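Local coordinates for protein alanine dehydrogenase/pyridine nucleotide transhydrogenase (Mycobacterium smegmatis str. MC2 155, PDB 3P2Y) that probably serves as the alpha 1 subunit of a transhydrogenase that couples hydride transfer between NADH and NADP to proton pumping across the membrane, at residues Leu149-Val161 with Val194-Leu206. Sequence-based numbering, arbitrary orientation. Where two conformers were deposited one is given.
Sequences LSSQANVAGYKAV and VAGLQALATAKRL. With EDO (1,2-ethanediol), chain G.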
ATOM      1  N   LEU A 149       7.598  19.723 -10.696  1.00 10.97           N
ATOM      2  CA  LEU A 149       7.606  19.565  -9.244  1.00 11.48           C
ATOM      3  C   LEU A 149       6.194  19.180  -8.743  1.00 11.76           C
ATOM      4  O   LEU A 149       6.064  18.246  -7.931  1.00 11.50           O
ATOM      5  CB  LEU A 149       8.160  20.823  -8.527  1.00 12.67           C
ATOM      6  CG  LEU A 149       9.677  21.030  -8.690  1.00 14.38           C
ATOM      7  CD1 LEU A 149      10.030  22.447  -8.214  1.00 18.66           C
ATOM      8  CD2 LEU A 149      10.528  19.932  -7.995  1.00 16.65           C
ATOM      9  N   SER A 150       5.152  19.834  -9.267  1.00 10.99           N
ATOM     10  CA  SER A 150       3.769  19.546  -8.849  0.50 11.43           C
ATOM     11  C   SER A 150       3.287  18.166  -9.309  1.00 11.14           C
ATOM     12  O   SER A 150       2.658  17.424  -8.545  1.00 10.03           O
ATOM     13  CB  SER A 150       2.819  20.638  -9.365  0.50 11.84           C
ATOM     14  OG  SER A 150       1.467  20.275  -9.216  0.50 13.39           O
ATOM     15  N   SER A 151       3.568  17.804 -10.562  1.00 10.09           N
ATOM     16  CA  SER A 151       3.036  16.493 -11.017  1.00 10.16           C
ATOM     17  C   SER A 151       3.650  15.348 -10.213  1.00  9.72           C
ATOM     18  O   SER A 151       2.952  14.402  -9.842  1.00  9.32           O
ATOM     19  CB  SER A 151       3.227  16.266 -12.530  1.00 11.14           C
ATOM     20  OG  SER A 151       4.593  16.118 -12.896  1.00  9.54           O
ATOM     21  N   GLN A 152       4.951  15.449  -9.942  1.00  9.31           N
ATOM     22  CA  GLN A 152       5.638  14.426  -9.138  1.00  9.09           C
ATOM     23  C   GLN A 152       5.169  14.439  -7.687  1.00  9.58           C
ATOM     24  O   GLN A 152       5.041  13.367  -7.046  1.00  9.31           O
ATOM     25  CB  GLN A 152       7.161  14.549  -9.249  1.00  8.13           C
ATOM     26  CG  GLN A 152       7.632  14.472 -10.728  1.00  7.32           C
ATOM     27  CD  GLN A 152       7.068  13.247 -11.479  1.00  6.41           C
ATOM     28  OE1 GLN A 152       7.547  12.143 -11.289  1.00  7.69           O
ATOM     29  NE2 GLN A 152       6.069  13.455 -12.344  1.00  7.53           N
ATOM     30  N   ALA A 153       4.897  15.635  -7.171  1.00  8.51           N
ATOM     31  CA  ALA A 153       4.414  15.749  -5.782  1.00  9.08           C
ATOM     32  C   ALA A 153       3.015  15.150  -5.654  1.00  9.02           C
ATOM     33  O   ALA A 153       2.691  14.557  -4.608  1.00  9.74           O
ATOM     34  CB  ALA A 153       4.429  17.247  -5.340  1.00  9.92           C
ATOM     35  N   ASN A 154       2.175  15.288  -6.691  1.00  8.38           N
ATOM     36  CA  ASN A 154       0.846  14.624  -6.690  1.00 10.16           C
ATOM     37  C   ASN A 154       0.989  13.129  -6.552  1.00  9.51           C
ATOM     38  O   ASN A 154       0.289  12.497  -5.755  1.00  9.50           O
ATOM     39  CB  ASN A 154       0.053  14.909  -7.973  1.00 10.93           C
ATOM     40  CG  ASN A 154      -0.992  15.956  -7.793  1.00 17.16           C
ATOM     41  OD1 ASN A 154      -1.814  15.894  -6.859  1.00 17.05           O
ATOM     42  ND2 ASN A 154      -1.016  16.934  -8.727  1.00 20.39           N
ATOM     43  N   VAL A 155       1.901  12.547  -7.328  1.00  8.67           N
ATOM     44  CA  VAL A 155       2.126  11.100  -7.203  1.00  8.44           C
ATOM     45  C   VAL A 155       2.610  10.768  -5.773  1.00  8.33           C
ATOM     46  O   VAL A 155       2.163   9.775  -5.180  1.00  8.78           O
ATOM     47  CB  VAL A 155       3.140  10.573  -8.237  1.00  8.95           C
ATOM     48  CG1 VAL A 155       3.422   9.050  -7.989  1.00  7.66           C
ATOM     49  CG2 VAL A 155       2.599  10.809  -9.690  1.00  8.73           C
ATOM     50  N   ALA A 156       3.540  11.572  -5.262  1.00  8.47           N
ATOM     51  CA  ALA A 156       4.146  11.287  -3.969  1.00  8.55           C
ATOM     52  C   ALA A 156       3.107  11.340  -2.850  1.00  9.01           C
ATOM     53  O   ALA A 156       3.104  10.451  -1.991  1.00  9.35           O
ATOM     54  CB  ALA A 156       5.319  12.227  -3.683  1.00  9.32           C
ATOM     55  N   GLY A 157       2.210  12.351  -2.877  1.00  8.56           N
ATOM     56  CA  GLY A 157       1.196  12.462  -1.819  1.00  8.41           C
ATOM     57  C   GLY A 157       0.269  11.251  -1.808  1.00  8.37           C
ATOM     58  O   GLY A 157      -0.091  10.730  -0.741  1.00  7.16           O
ATOM     59  N   TYR A 158      -0.137  10.811  -3.004  1.00  7.44           N
ATOM     60  CA  TYR A 158      -0.991   9.613  -3.140  1.00  7.90           C
ATOM     61  C   TYR A 158      -0.273   8.367  -2.608  1.00  8.28           C
ATOM     62  O   TYR A 158      -0.822   7.611  -1.784  1.00  7.86           O
ATOM     63  CB  TYR A 158      -1.355   9.462  -4.630  1.00  8.32           C
ATOM     64  CG  TYR A 158      -1.975   8.163  -5.031  1.00  7.08           C
ATOM     65  CD1 TYR A 158      -3.310   7.900  -4.756  1.00  8.05           C
ATOM     66  CD2 TYR A 158      -1.226   7.203  -5.712  1.00  7.70           C
ATOM     67  CE1 TYR A 158      -3.898   6.689  -5.138  1.00  7.64           C
ATOM     68  CE2 TYR A 158      -1.809   5.976  -6.109  1.00  7.24           C
ATOM     69  CZ  TYR A 158      -3.156   5.749  -5.830  1.00  7.86           C
ATOM     70  OH  TYR A 158      -3.759   4.558  -6.207  1.00  8.31           O
ATOM     71  N   LYS A 159       0.963   8.152  -3.056  1.00  7.81           N
ATOM     72  CA  LYS A 159       1.693   6.936  -2.618  1.00  7.57           C
ATOM     73  C   LYS A 159       2.072   7.005  -1.131  1.00  8.88           C
ATOM     74  O   LYS A 159       2.235   5.949  -0.485  1.00  8.75           O
ATOM     75  CB  LYS A 159       2.940   6.717  -3.480  1.00  6.96           C
ATOM     76  CG  LYS A 159       2.633   6.333  -4.945  1.00  8.75           C
ATOM     77  CD  LYS A 159       1.680   5.148  -5.086  1.00  6.12           C
ATOM     78  CE  LYS A 159       2.161   3.840  -4.343  1.00  6.55           C
ATOM     79  NZ  LYS A 159       3.330   3.206  -5.159  1.00  7.08           N
ATOM     80  N   ALA A 160       2.211   8.221  -0.587  1.00  8.14           N
ATOM     81  CA  ALA A 160       2.485   8.385   0.876  1.00  8.74           C
ATOM     82  C   ALA A 160       1.363   7.807   1.721  1.00  9.07           C
ATOM     83  O   ALA A 160       1.609   7.137   2.739  1.00  8.61           O
ATOM     84  CB  ALA A 160       2.735   9.902   1.259  1.00  8.96           C
ATOM     85  N   VAL A 161       0.115   8.049   1.294  1.00  8.10           N
ATOM     86  CA  VAL A 161      -1.036   7.497   2.005  1.00  8.83           C
ATOM     87  C   VAL A 161      -1.088   5.990   1.871  1.00  8.19           C
ATOM     88  O   VAL A 161      -1.402   5.293   2.854  1.00  6.99           O
ATOM     89  CB  VAL A 161      -2.384   8.141   1.532  1.00  8.10           C
ATOM     90  CG1 VAL A 161      -3.610   7.420   2.169  1.00  9.16           C
ATOM     91  CG2 VAL A 161      -2.362   9.590   1.946  1.00 11.38           C
ATOM     92  N   VAL A 194       1.214  20.654  -2.847  1.00  9.65           N
ATOM     93  CA  VAL A 194       0.591  19.707  -3.770  1.00  9.51           C
ATOM     94  C   VAL A 194       0.583  18.274  -3.181  1.00  8.82           C
ATOM     95  O   VAL A 194      -0.459  17.598  -3.232  1.00  8.02           O
ATOM     96  CB  VAL A 194       1.289  19.738  -5.136  1.00 10.23           C
ATOM     97  CG1 VAL A 194       0.756  18.575  -6.037  1.00 10.16           C
ATOM     98  CG2 VAL A 194       1.028  21.119  -5.832  1.00 12.82           C
ATOM     99  N   ALA A 195       1.724  17.812  -2.658  1.00  7.42           N
ATOM    100  CA  ALA A 195       1.770  16.432  -2.132  1.00  7.47           C
ATOM    101  C   ALA A 195       0.781  16.314  -0.957  1.00  7.81           C
ATOM    102  O   ALA A 195       0.028  15.316  -0.849  1.00  7.45           O
ATOM    103  CB  ALA A 195       3.178  16.065  -1.673  1.00  7.56           C
ATOM    104  N   GLY A 196       0.817  17.297  -0.065  1.00  8.05           N
ATOM    105  CA  GLY A 196      -0.006  17.231   1.161  1.00  7.64           C
ATOM    106  C   GLY A 196      -1.492  17.246   0.818  1.00  7.98           C
ATOM    107  O   GLY A 196      -2.305  16.580   1.460  1.00  6.92           O
ATOM    108  N   LEU A 197      -1.868  18.024  -0.193  1.00  7.49           N
ATOM    109  CA  LEU A 197      -3.270  18.082  -0.572  1.00  7.76           C
ATOM    110  C   LEU A 197      -3.734  16.750  -1.161  1.00  7.36           C
ATOM    111  O   LEU A 197      -4.847  16.294  -0.888  1.00  6.69           O
ATOM    112  CB  LEU A 197      -3.502  19.197  -1.589  1.00  8.39           C
ATOM    113  CG  LEU A 197      -4.956  19.644  -1.757  1.00 12.50           C
ATOM    114  CD1 LEU A 197      -5.522  20.209  -0.412  1.00 10.32           C
ATOM    115  CD2 LEU A 197      -5.046  20.702  -2.873  1.00 14.58           C
ATOM    116  N   GLN A 198      -2.901  16.151  -2.015  1.00  6.52           N
ATOM    117  CA  GLN A 198      -3.234  14.849  -2.557  1.00  7.17           C
ATOM    118  C   GLN A 198      -3.267  13.803  -1.447  1.00  6.85           C
ATOM    119  O   GLN A 198      -4.136  12.936  -1.455  1.00  8.32           O
ATOM    120  CB  GLN A 198      -2.235  14.431  -3.657  1.00  7.35           C
ATOM    121  CG  GLN A 198      -2.716  13.135  -4.412  1.00  9.10           C
ATOM    122  CD  GLN A 198      -4.067  13.352  -5.089  1.00 15.36           C
ATOM    123  OE1 GLN A 198      -5.087  12.801  -4.650  1.00 18.57           O
ATOM    124  NE2 GLN A 198      -4.092  14.189  -6.111  1.00 16.02           N
ATOM    125  N   ALA A 199      -2.354  13.885  -0.487  1.00  7.13           N
ATOM    126  CA  ALA A 199      -2.414  12.963   0.694  1.00  7.24           C
ATOM    127  C   ALA A 199      -3.756  13.109   1.456  1.00  7.71           C
ATOM    128  O   ALA A 199      -4.401  12.117   1.799  1.00  5.93           O
ATOM    129  CB  ALA A 199      -1.222  13.209   1.659  1.00  8.08           C
ATOM    130  N   LEU A 200      -4.187  14.342   1.694  1.00  6.32           N
ATOM    131  CA  LEU A 200      -5.507  14.526   2.342  1.00  7.14           C
ATOM    132  C   LEU A 200      -6.642  13.903   1.538  1.00  7.68           C
ATOM    133  O   LEU A 200      -7.525  13.240   2.119  1.00  7.29           O
ATOM    134  CB  LEU A 200      -5.803  16.016   2.574  1.00  5.98           C
ATOM    135  CG  LEU A 200      -4.940  16.659   3.662  1.00  6.70           C
ATOM    136  CD1 LEU A 200      -5.110  18.195   3.537  1.00  9.26           C
ATOM    137  CD2 LEU A 200      -5.319  16.184   5.093  1.00  6.53           C
ATOM    138  N   ALA A 201      -6.638  14.121   0.213  1.00  7.66           N
ATOM    139  CA  ALA A 201      -7.706  13.612  -0.639  1.00  8.97           C
ATOM    140  C   ALA A 201      -7.683  12.092  -0.611  1.00  8.28           C
ATOM    141  O   ALA A 201      -8.743  11.452  -0.484  1.00  9.77           O
ATOM    142  CB  ALA A 201      -7.572  14.129  -2.105  1.00  8.87           C
ATOM    143  N   THR A 202      -6.489  11.521  -0.743  1.00  8.50           N
ATOM    144  CA  THR A 202      -6.373  10.044  -0.815  1.00  9.10           C
ATOM    145  C   THR A 202      -6.758   9.382   0.515  1.00  8.96           C
ATOM    146  O   THR A 202      -7.447   8.361   0.511  1.00  9.04           O
ATOM    147  CB  THR A 202      -4.966   9.630  -1.269  1.00 10.60           C
ATOM    148  OG1 THR A 202      -4.760  10.192  -2.583  1.00  9.74           O
ATOM    149  CG2 THR A 202      -4.834   8.087  -1.392  1.00 10.02           C
ATOM    150  N   ALA A 203      -6.314   9.962   1.626  1.00  7.40           N
ATOM    151  CA  ALA A 203      -6.671   9.437   2.957  1.00  7.36           C
ATOM    152  C   ALA A 203      -8.190   9.464   3.146  1.00  8.24           C
ATOM    153  O   ALA A 203      -8.781   8.498   3.672  1.00  8.43           O
ATOM    154  CB  ALA A 203      -5.983  10.221   4.043  1.00  7.08           C
ATOM    155  N   LYS A 204      -8.815  10.567   2.724  1.00  8.43           N
ATOM    156  CA  LYS A 204     -10.278  10.693   2.796  1.00 10.83           C
ATOM    157  C   LYS A 204     -11.004   9.609   1.973  1.00 11.42           C
ATOM    158  O   LYS A 204     -11.973   8.992   2.472  1.00 11.22           O
ATOM    159  CB  LYS A 204     -10.745  12.093   2.352  1.00 10.79           C
ATOM    160  CG  LYS A 204     -12.259  12.340   2.567  1.00 16.32           C
ATOM    161  CD  LYS A 204     -12.571  12.230   4.080  1.00 22.74           C
ATOM    162  CE  LYS A 204     -13.836  12.945   4.557  1.00 31.19           C
ATOM    163  NZ  LYS A 204     -13.888  12.630   6.023  1.00 30.82           N
ATOM    164  N   ARG A 205     -10.531   9.374   0.745  1.00 12.76           N
ATOM    165  CA  ARG A 205     -11.072   8.326  -0.147  1.00 14.67           C
ATOM    166  C   ARG A 205     -11.096   6.989   0.567  1.00 14.81           C
ATOM    167  O   ARG A 205     -12.134   6.262   0.516  1.00 15.47           O
ATOM    168  CB  ARG A 205     -10.198   8.143  -1.415  1.00 15.67           C
ATOM    169  CG  ARG A 205     -10.264   9.280  -2.415  1.00 20.26           C
ATOM    170  CD  ARG A 205      -9.461   8.924  -3.670  1.00 22.30           C
ATOM    171  NE  ARG A 205      -9.197  10.121  -4.455  1.00 27.28           N
ATOM    172  CZ  ARG A 205      -9.991  10.557  -5.420  1.00 32.35           C
ATOM    173  NH1 ARG A 205     -11.088   9.863  -5.752  1.00 33.26           N
ATOM    174  NH2 ARG A 205      -9.677  11.676  -6.068  1.00 35.97           N
ATOM    175  N   LEU A 206      -9.982   6.693   1.238  1.00 12.55           N
ATOM    176  CA  LEU A 206      -9.794   5.424   1.934  1.00 13.07           C
ATOM    177  C   LEU A 206     -10.623   5.285   3.216  1.00 11.56           C
ATOM    178  O   LEU A 206     -10.722   4.178   3.770  1.00 12.47           O
ATOM    179  CB  LEU A 206      -8.340   5.233   2.270  1.00 12.69           C
ATOM    180  CG  LEU A 206      -7.757   3.857   2.386  1.00 20.28           C
ATOM    181  CD1 LEU A 206      -8.437   2.854   1.416  1.00 21.43           C
ATOM    182  CD2 LEU A 206      -6.301   4.053   2.014  1.00 21.68           C
TER
HETATM  183  C1  EDO G 366       4.795   3.536  -1.730  1.00 15.23           C
HETATM  184  O1  EDO G 366       3.430   3.563  -1.278  1.00  8.26           O
HETATM  185  C2  EDO G 366       5.220   2.094  -2.072  1.00 15.45           C
HETATM  186  O2  EDO G 366       4.585   1.578  -3.273  1.00 10.70           O
HETATM  187  O   HOH W   1      -2.581  18.016  -5.022  1.00 11.64           O
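Gly157 and Ala195 bring their CA atoms to 4.0 Å where helices 149-161 and 194-206 pass with axes 7.0 Å apart at a crossing angle of -38°. The second helix follows strand 186-190 through a GxGxxG pattern of Rossmann type, consistent with the start of a dinucleotide-binding fold, while the first belongs to the long helix 148-167, which lies in the chain between strand 130-133 of the parallel sheet and strand 186-190 of the mixed sheet. Evidence for backbone-to-backbone packing is the CA-H...O contact from Gly157 CA to Ala195 O at 3.2 Å, matched by Ala195 CA against Ala153 O; Gly157 has no side chain, and its CA sits directly against that carbonyl. Farther along, Val161 is a knob among Ala199, Thr202, Ala203 and Leu206: with CG1 anti to the backbone N (chi1 173°), that methyl lies against Ala203 CA while CG2 reaches Ala199 O at 3.3 Å. Ile270 of strand 268-271 packs on both Val161 and Ala199. The Tyr158 ring meets Thr202 OG1 at its edge, and Tyr158 OH is hydrogen-bonded to Val172 N of the second subunit. At the other end, Val194 CG1 lies 3.4 Å from Ser150 O and also touches the Asn154 amide. Gln198 NE2 donates to Asn154 OD1 at 2.9 Å, nearly straight (164°) but from above the carbonyl plane; one water donates to both that same OD1 and Val194 O.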